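Local coordinates for protein M32 carboxypeptidase (Chitinophagaceae bacterium, PDB 7A03) that probably removes amino acids one at a time from the C-terminal end of peptides, as a metal-dependent carboxypeptidase of the M32 family, at residues A27-G32 against F238-N243; E36-E41 against R230-E235. One frame throughout, in Å; residues are numbered along the deposited sequence. Where two conformers were deposited one is given.

Contact 1 (A27-G32 against F238-N243); sequences AIAVLG and FTTSFN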
ATOM      1  N   ALA A  27      -6.599  -4.668 -19.643  1.00 12.47           N
ATOM      2  CA  ALA A  27      -7.002  -6.036 -19.964  1.00 12.81           C
ATOM      3  C   ALA A  27      -6.251  -7.030 -19.091  1.00 12.02           C
ATOM      4  O   ALA A  27      -6.829  -8.000 -18.585  1.00 13.10           O
ATOM      5  CB  ALA A  27      -6.737  -6.328 -21.447  1.00 11.07           C
ATOM      6  N   ILE A  28      -4.950  -6.788 -18.896  1.00 10.29           N
ATOM      7  CA  ILE A  28      -4.158  -7.608 -17.985  1.00 11.21           C
ATOM      8  C   ILE A  28      -4.763  -7.577 -16.583  1.00 10.65           C
ATOM      9  O   ILE A  28      -4.883  -8.614 -15.913  1.00 13.74           O
ATOM     10  CB  ILE A  28      -2.692  -7.136 -17.985  1.00 11.73           C
ATOM     11  CG1 ILE A  28      -2.041  -7.393 -19.349  1.00 14.22           C
ATOM     12  CG2 ILE A  28      -1.917  -7.795 -16.866  1.00 14.03           C
ATOM     13  CD1 ILE A  28      -0.730  -6.627 -19.510  1.00 15.57           C
ATOM     14  N   ALA A  29      -5.161  -6.383 -16.124  1.00 10.61           N
ATOM     15  CA  ALA A  29      -5.812  -6.257 -14.821  1.00 11.97           C
ATOM     16  C   ALA A  29      -7.099  -7.075 -14.729  1.00  9.89           C
ATOM     17  O   ALA A  29      -7.373  -7.672 -13.684  1.00 12.28           O
ATOM     18  CB  ALA A  29      -6.051  -4.787 -14.474  1.00 12.61           C
ATOM     19  N   VAL A  30      -7.906  -7.105 -15.800  1.00 11.90           N
ATOM     20  CA  VAL A  30      -9.122  -7.924 -15.797  1.00 12.97           C
ATOM     21  C   VAL A  30      -8.766  -9.402 -15.630  1.00 10.94           C
ATOM     22  O   VAL A  30      -9.381 -10.131 -14.831  1.00  9.94           O
ATOM     23  CB  VAL A  30      -9.948  -7.700 -17.086  1.00 10.64           C
ATOM     24  CG1 VAL A  30     -11.157  -8.618 -17.098  1.00 11.14           C
ATOM     25  CG2 VAL A  30     -10.410  -6.255 -17.197  1.00 12.62           C
ATOM     26  N   LEU A  31      -7.760  -9.857 -16.385  1.00 10.50           N
ATOM     27  CA  LEU A  31      -7.335 -11.250 -16.281  1.00 11.35           C
ATOM     28  C   LEU A  31      -6.799 -11.567 -14.884  1.00 10.07           C
ATOM     29  O   LEU A  31      -7.040 -12.654 -14.346  1.00 12.11           O
ATOM     30  CB  LEU A  31      -6.315 -11.577 -17.382  1.00 12.77           C
ATOM     31  CG  LEU A  31      -6.929 -12.125 -18.676  1.00 11.39           C
ATOM     32  CD1 LEU A  31      -7.865 -11.114 -19.346  1.00 13.75           C
ATOM     33  CD2 LEU A  31      -5.791 -12.567 -19.627  1.00 14.02           C
ATOM     34  N   GLY A  32      -6.098 -10.618 -14.256  1.00 11.99           N
ATOM     35  CA  GLY A  32      -5.586 -10.880 -12.913  1.00 10.78           C
ATOM     36  C   GLY A  32      -6.675 -10.844 -11.853  1.00 10.83           C
ATOM     37  O   GLY A  32      -6.646 -11.616 -10.873  1.00 12.34           O
ATOM     38  N   PHE A 238      -7.916  -6.836  -2.045  1.00 13.08           N
ATOM     39  CA  PHE A 238      -7.209  -5.881  -2.886  1.00 11.08           C
ATOM     40  C   PHE A 238      -8.214  -4.989  -3.599  1.00 12.03           C
ATOM     41  O   PHE A 238      -9.421  -5.233  -3.581  1.00 11.53           O
ATOM     42  CB  PHE A 238      -6.265  -6.570  -3.898  1.00 12.29           C
ATOM     43  CG  PHE A 238      -6.973  -7.377  -4.975  1.00 14.68           C
ATOM     44  CD1 PHE A 238      -7.303  -8.707  -4.760  1.00 14.48           C
ATOM     45  CD2 PHE A 238      -7.297  -6.803  -6.182  1.00 15.31           C
ATOM     46  CE1 PHE A 238      -7.942  -9.475  -5.742  1.00 11.99           C
ATOM     47  CE2 PHE A 238      -7.927  -7.559  -7.179  1.00 15.23           C
ATOM     48  CZ  PHE A 238      -8.260  -8.895  -6.946  1.00 15.32           C
ATOM     49  N   THR A 239      -7.680  -3.940  -4.222  1.00 12.17           N
ATOM     50  CA  THR A 239      -8.421  -3.022  -5.067  1.00 10.93           C
ATOM     51  C   THR A 239      -7.750  -3.016  -6.433  1.00 11.53           C
ATOM     52  O   THR A 239      -6.517  -2.996  -6.528  1.00 13.57           O
ATOM     53  CB  THR A 239      -8.398  -1.600  -4.460  1.00 11.56           C
ATOM     54  OG1 THR A 239      -9.080  -1.614  -3.205  1.00 12.77           O
ATOM     55  CG2 THR A 239      -9.090  -0.598  -5.367  1.00 12.58           C
ATOM     56  N   THR A 240      -8.555  -3.042  -7.499  1.00 11.93           N
ATOM     57  CA  THR A 240      -8.033  -2.966  -8.856  1.00 10.18           C
ATOM     58  C   THR A 240      -8.946  -2.084  -9.684  1.00 13.81           C
ATOM     59  O   THR A 240     -10.175  -2.142  -9.560  1.00 15.82           O
ATOM     60  CB  THR A 240      -7.892  -4.360  -9.489  1.00 10.18           C
ATOM     61  OG1 THR A 240      -7.173  -4.257 -10.735  1.00 13.57           O
ATOM     62  CG2 THR A 240      -9.260  -5.005  -9.753  1.00 14.03           C
ATOM     63  N   SER A 241      -8.354  -1.259 -10.532  0.54 12.50           N
ATOM     64  CA  SER A 241      -9.120  -0.383 -11.402  0.54 11.30           C
ATOM     65  C   SER A 241      -8.819  -0.716 -12.858  0.54 11.37           C
ATOM     66  O   SER A 241      -7.650  -0.829 -13.253  0.54 13.23           O
ATOM     67  CB  SER A 241      -8.810   1.081 -11.117  0.54 13.75           C
ATOM     68  OG  SER A 241      -7.460   1.365 -11.420  0.54 13.91           O
ATOM     69  N   PHE A 242      -9.877  -0.882 -13.648  1.00 12.22           N
ATOM     70  CA  PHE A 242      -9.769  -1.077 -15.092  1.00 12.70           C
ATOM     71  C   PHE A 242      -9.931   0.230 -15.848  1.00 13.26           C
ATOM     72  O   PHE A 242      -9.749   0.262 -17.073  1.00 13.27           O
ATOM     73  CB  PHE A 242     -10.829  -2.085 -15.585  1.00 11.48           C
ATOM     74  CG  PHE A 242     -10.856  -3.374 -14.808  1.00 12.36           C
ATOM     75  CD1 PHE A 242      -9.702  -3.867 -14.207  1.00 12.46           C
ATOM     76  CD2 PHE A 242     -12.029  -4.098 -14.680  1.00 11.17           C
ATOM     77  CE1 PHE A 242      -9.722  -5.032 -13.473  1.00 11.48           C
ATOM     78  CE2 PHE A 242     -12.053  -5.288 -13.968  1.00 11.16           C
ATOM     79  CZ  PHE A 242     -10.902  -5.761 -13.357  1.00 12.20           C
ATOM     80  N   ASN A 243     -10.265   1.302 -15.126  1.00 13.33           N
ATOM     81  CA  ASN A 243     -10.558   2.676 -15.510  1.00 10.47           C
ATOM     82  C   ASN A 243     -11.309   3.273 -14.318  1.00 12.65           C
ATOM     83  O   ASN A 243     -11.761   2.527 -13.437  1.00 11.54           O
ATOM     84  CB  ASN A 243     -11.388   2.738 -16.805  1.00 12.38           C
ATOM     85  CG  ASN A 243     -12.727   2.005 -16.678  1.00 12.39           C
ATOM     86  OD1 ASN A 243     -13.705   2.569 -16.206  1.00 12.22           O
ATOM     87  ND2 ASN A 243     -12.770   0.750 -17.137  1.00 11.44           N
TER
HETATM   88  O   HOH W   1      -6.513  -6.899 -11.134  1.00 15.23           O

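Contact 2 (E36-E41 against R230-E235); sequences ETYLPE and RQDISE. With CIT (citric acid), chain G.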
ATOM      1  N   GLU A  36      -7.927 -14.069  -9.431  1.00 11.06           N
ATOM      2  CA  GLU A  36      -8.133 -14.105  -7.987  1.00 15.10           C
ATOM      3  C   GLU A  36      -9.562 -14.423  -7.572  1.00 14.88           C
ATOM      4  O   GLU A  36      -9.796 -14.740  -6.394  1.00 17.31           O
ATOM      5  CB  GLU A  36      -7.734 -12.765  -7.350  1.00 17.02           C
ATOM      6  CG  GLU A  36      -6.238 -12.424  -7.516  1.00 17.76           C
ATOM      7  CD  GLU A  36      -5.335 -13.466  -6.886  1.00 21.60           C
ATOM      8  OE1 GLU A  36      -5.616 -13.906  -5.749  1.00 20.01           O
ATOM      9  OE2 GLU A  36      -4.339 -13.851  -7.532  1.00 24.97           O
ATOM     10  N   THR A  37     -10.536 -14.313  -8.471  1.00 12.12           N
ATOM     11  CA  THR A  37     -11.919 -14.401  -8.008  1.00 12.37           C
ATOM     12  C   THR A  37     -12.674 -15.600  -8.555  1.00 17.95           C
ATOM     13  O   THR A  37     -13.348 -16.296  -7.787  1.00 23.58           O
ATOM     14  CB  THR A  37     -12.677 -13.123  -8.354  1.00 11.99           C
ATOM     15  OG1 THR A  37     -12.497 -12.839  -9.747  1.00 14.56           O
ATOM     16  CG2 THR A  37     -12.159 -11.957  -7.525  1.00 13.57           C
ATOM     17  N   TYR A  38     -12.622 -15.840  -9.868  1.00 13.28           N
ATOM     18  CA  TYR A  38     -13.502 -16.818 -10.494  1.00 11.80           C
ATOM     19  C   TYR A  38     -12.791 -17.871 -11.327  1.00 15.65           C
ATOM     20  O   TYR A  38     -13.444 -18.838 -11.741  1.00 14.92           O
ATOM     21  CB  TYR A  38     -14.577 -16.120 -11.351  1.00 12.72           C
ATOM     22  CG  TYR A  38     -15.530 -15.334 -10.466  1.00 10.03           C
ATOM     23  CD1 TYR A  38     -16.421 -15.993  -9.636  1.00 19.53           C
ATOM     24  CD2 TYR A  38     -15.492 -13.947 -10.418  1.00  9.82           C
ATOM     25  CE1 TYR A  38     -17.278 -15.300  -8.799  1.00 21.82           C
ATOM     26  CE2 TYR A  38     -16.341 -13.240  -9.592  1.00 11.27           C
ATOM     27  CZ  TYR A  38     -17.230 -13.923  -8.782  1.00 18.85           C
ATOM     28  OH  TYR A  38     -18.090 -13.239  -7.940  1.00 18.47           O
ATOM     29  N   LEU A  39     -11.496 -17.742 -11.554  1.00 12.54           N
ATOM     30  CA  LEU A  39     -10.766 -18.668 -12.408  1.00 13.58           C
ATOM     31  C   LEU A  39     -10.870 -20.111 -11.918  1.00 12.54           C
ATOM     32  O   LEU A  39     -10.502 -20.399 -10.768  1.00 14.59           O
ATOM     33  CB  LEU A  39      -9.301 -18.234 -12.393  1.00 12.03           C
ATOM     34  CG  LEU A  39      -8.324 -19.179 -13.078  1.00 12.36           C
ATOM     35  CD1 LEU A  39      -8.534 -19.139 -14.565  1.00 14.04           C
ATOM     36  CD2 LEU A  39      -6.881 -18.809 -12.733  1.00 14.35           C
ATOM     37  N   PRO A  40     -11.327 -21.052 -12.751  1.00 13.21           N
ATOM     38  CA  PRO A  40     -11.268 -22.467 -12.361  1.00 12.54           C
ATOM     39  C   PRO A  40      -9.825 -22.942 -12.267  1.00 13.73           C
ATOM     40  O   PRO A  40      -8.957 -22.497 -13.016  1.00 14.32           O
ATOM     41  CB  PRO A  40     -12.014 -23.187 -13.498  1.00 13.08           C
ATOM     42  CG  PRO A  40     -12.846 -22.097 -14.184  1.00 14.93           C
ATOM     43  CD  PRO A  40     -12.021 -20.827 -14.029  1.00 12.51           C
ATOM     44  N   GLU A  41      -9.589 -23.891 -11.358  1.00 15.79           N
ATOM     45  CA  GLU A  41      -8.226 -24.264 -10.987  1.00 13.93           C
ATOM     46  C   GLU A  41      -7.412 -24.734 -12.193  1.00 14.66           C
ATOM     47  O   GLU A  41      -6.252 -24.325 -12.384  1.00 19.98           O
ATOM     48  CB  GLU A  41      -8.285 -25.348  -9.910  1.00 23.13           C
ATOM     49  CG  GLU A  41      -6.955 -25.986  -9.583  1.00 43.32           C
ATOM     50  CD  GLU A  41      -6.879 -27.419 -10.069  1.00 57.62           C
ATOM     51  OE1 GLU A  41      -5.959 -27.734 -10.856  1.00 62.22           O
ATOM     52  OE2 GLU A  41      -7.750 -28.225  -9.672  1.00 61.40           O
ATOM     53  N   ARG A 230     -17.648  -3.004  -7.833  1.00 13.64           N
ATOM     54  CA  ARG A 230     -18.305  -4.147  -7.219  1.00 13.27           C
ATOM     55  C   ARG A 230     -17.315  -4.784  -6.263  1.00 11.25           C
ATOM     56  O   ARG A 230     -16.101  -4.535  -6.339  1.00 12.96           O
ATOM     57  CB  ARG A 230     -18.763  -5.172  -8.279  1.00 11.77           C
ATOM     58  CG  ARG A 230     -17.628  -5.738  -9.135  1.00 12.85           C
ATOM     59  CD  ARG A 230     -18.109  -6.963 -10.000  1.00 14.16           C
ATOM     60  NE  ARG A 230     -18.486  -8.079  -9.136  1.00 12.71           N
ATOM     61  CZ  ARG A 230     -19.744  -8.430  -8.871  1.00 15.32           C
ATOM     62  NH1 ARG A 230     -20.755  -7.793  -9.458  1.00 18.52           N
ATOM     63  NH2 ARG A 230     -19.973  -9.436  -8.045  1.00 15.41           N
ATOM     64  N   GLN A 231     -17.841  -5.612  -5.370  1.00 12.38           N
ATOM     65  CA  GLN A 231     -17.051  -6.370  -4.418  1.00 11.67           C
ATOM     66  C   GLN A 231     -17.229  -7.860  -4.664  1.00 12.12           C
ATOM     67  O   GLN A 231     -18.347  -8.323  -4.950  1.00 13.91           O
ATOM     68  CB  GLN A 231     -17.442  -6.066  -2.959  1.00 11.57           C
ATOM     69  CG  GLN A 231     -16.590  -6.839  -1.948  1.00 13.30           C
ATOM     70  CD  GLN A 231     -16.871  -6.466  -0.501  1.00 16.01           C
ATOM     71  OE1 GLN A 231     -17.880  -6.899   0.081  1.00 18.12           O
ATOM     72  NE2 GLN A 231     -15.965  -5.713   0.102  1.00 10.15           N
ATOM     73  N   ASP A 232     -16.139  -8.604  -4.495  1.00 13.31           N
ATOM     74  CA  ASP A 232     -16.133 -10.056  -4.582  1.00 11.58           C
ATOM     75  C   ASP A 232     -15.230 -10.594  -3.481  1.00 16.32           C
ATOM     76  O   ASP A 232     -14.533  -9.838  -2.798  1.00 16.48           O
ATOM     77  CB  ASP A 232     -15.668 -10.535  -5.972  1.00 13.08           C
ATOM     78  CG  ASP A 232     -16.620 -10.108  -7.071  1.00 12.38           C
ATOM     79  OD1 ASP A 232     -17.637 -10.819  -7.269  1.00 16.17           O
ATOM     80  OD2 ASP A 232     -16.388  -9.049  -7.700  1.00 13.18           O
ATOM     81  N   ILE A 233     -15.289 -11.892  -3.264  1.00 13.60           N
ATOM     82  CA  ILE A 233     -14.419 -12.570  -2.299  1.00 13.75           C
ATOM     83  C   ILE A 233     -13.123 -12.979  -2.984  1.00 14.07           C
ATOM     84  O   ILE A 233     -13.129 -13.485  -4.116  1.00 16.75           O
ATOM     85  CB  ILE A 233     -15.128 -13.806  -1.705  1.00 16.13           C
ATOM     86  CG1 ILE A 233     -16.389 -13.405  -0.944  1.00 14.55           C
ATOM     87  CG2 ILE A 233     -14.173 -14.588  -0.800  1.00 18.47           C
ATOM     88  CD1 ILE A 233     -16.120 -12.735   0.411  1.00 19.48           C
ATOM     89  N   SER A 234     -11.993 -12.767  -2.307  1.00 14.12           N
ATOM     90  CA  SER A 234     -10.724 -13.326  -2.744  1.00 13.06           C
ATOM     91  C   SER A 234      -9.894 -13.714  -1.525  1.00 16.13           C
ATOM     92  O   SER A 234     -10.252 -13.397  -0.384  1.00 18.79           O
ATOM     93  CB  SER A 234      -9.992 -12.373  -3.705  1.00 17.33           C
ATOM     94  OG  SER A 234      -9.272 -11.388  -2.990  1.00 14.31           O
ATOM     95  N   GLU A 235      -8.767 -14.404  -1.763  1.00 17.81           N
ATOM     96  CA  GLU A 235      -7.968 -14.883  -0.635  1.00 17.03           C
ATOM     97  C   GLU A 235      -7.286 -13.733   0.100  1.00 17.02           C
ATOM     98  O   GLU A 235      -7.169 -13.767   1.330  1.00 17.02           O
ATOM     99  CB  GLU A 235      -6.949 -15.954  -1.047  1.00 21.14           C
ATOM    100  CG  GLU A 235      -6.122 -16.565   0.061  1.00 41.83           C
ATOM    101  CD  GLU A 235      -5.182 -17.643  -0.434  1.00 61.15           C
ATOM    102  OE1 GLU A 235      -5.130 -17.908  -1.653  1.00 65.72           O
ATOM    103  OE2 GLU A 235      -4.485 -18.231   0.401  1.00 64.34           O
TER
HETATM  104  C1  CIT G 605     -21.541  -6.652  -5.065  1.00 30.16           C
HETATM  105  O1  CIT G 605     -21.100  -7.821  -5.005  1.00 30.70           O
HETATM  106  O2  CIT G 605     -20.775  -5.732  -5.434  1.00 24.89           O
HETATM  107  C2  CIT G 605     -22.981  -6.370  -4.699  1.00 35.25           C
HETATM  108  O   HOH W   2      -6.715 -12.328  -3.577  1.00 15.12           O
HETATM  109  O   HOH W   3      -7.852 -15.437  -4.508  1.00 48.28           O
HETATM  110  O   HOH W   4     -14.701 -14.724  -5.701  1.00 27.52           O
HETATM  111  O   HOH W   5     -17.259 -13.350  -4.985  1.00 28.75           O

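Contact 1 (A27-G32 against F238-N243)
Apolar packing carries most of this contact, and the ring of Phe242 is its centre. Phe242 holds CG anti to its own carbonyl carbon (chi1 -51°), which brings the ring to the helix although the side chain sets out along the interface. Val30 meets it at about a right angle in a CH-pi contact: its CG2 lies 3.6 Å from the centroid of the Phe242 ring and only 6° off the normal, so one methyl sits squarely over one face. That branch is anti to the carbonyl carbon of Val30, while CG1 is anti to the backbone N. Ala29, one residue earlier, points its CB at the strand and touches CD1 of Phe242 at 3.8 Å; a small residue suits this place because the backbones come close here, 6.5 Å between CA of Ala29 and CA of Phe242. An alanine in place of Phe242 would probably loosen helix 9-37 from segment 238-243, since the methyls of Val30 and Ala29 would lose their aromatic partner.

The polar part is bridged by water, with no direct hydrogen bond between the segments. One molecule donates to Ala29 O at 2.8 Å and also bonds Thr240 OG1 at 2.8 Å; OG1 stands anti to the backbone N, which turns the hydroxyl to the helix.

Helix 9-37 thus packs against outermost strand 239-241, paired antiparallel with 247-251. Thr239 OG1 of that strand hydrogen-bonds Glu268 OE1 on helix 258-277, whose HExxH sequence is probably the zinc-binding motif of an M32 peptidase.

Contact 2 (E36-E41 against R230-E235)
A hydrogen-bonded and water-bridged junction joins the C-terminal end of helix 9-37, and the turn that follows it, to strand 229-233 at the border of the small mixed sheet. Its firmest point is the carboxylate of Asp232. Tyr38, the first residue to leave helical geometry, carries its CG anti to the carbonyl carbon and reaches across to donate its OH to Asp232 OD1 at 2.6 Å. The oxygen lies at the edge of the phenol ring and is met from 36° above the carboxylate plane; the two planes stand 84° apart.

Arg230, two residues before Asp232 on the same side of the strand, fixes the rotation of that carboxylate. It grips side-on, NE giving a 2.7 Å bond to the syn lone pair of Asp232 OD2 and NH2 a 2.8 Å bond to Asp232 OD1. Three donors thus hold the buried acid, two of them sharing OD1, and the arginine's charge would probably keep it ionised.

Further along, contacts are softer. Thr37 CG2 rests 3.9 Å from Ile233 O, whereas its OG1 turns back to Trp33 O in the helix. Ser234, whose OG bonds Thr250, packs its CB against Glu36 O at 3.6 Å. Waters fill in the polar links: one donates to both Thr37 O and Ile233 O, another joins Tyr38 OH to Ile233 N, and two more tie Glu36 to Ser234 OG and to Glu235 N.

On the strand's backbone, Gln231 N gives a 2.9 Å bond to O2 of a citrate probably taken from the crystallisation liquor. The arrangement is that of a helix end docked on an outermost strand, anchored by the Tyr38-Asp232 hydrogen bond, with Arg230 holding the acceptor as a second-shell partner.

In the fold
From the N terminus, helix 9-37, with the turn after it, supplies the first half of both contacts: residues 27-32 to contact 1, then the helix end and that turn to contact 2. The chain runs through a long, mainly helical section before returning as strand 229-233, which closes the inner loop at contact 2. After a short loop it forms strand 239-241, closing the outer loop at contact 1, so contact 2 is nested within contact 1. Strand 247-251 lies between these two outermost strands and pairs with both. The helix and its C-terminal turn are thereby tied to both outermost strands, and the contacts, with centres about 12 Å apart, meet where Phe238 packs against Glu36.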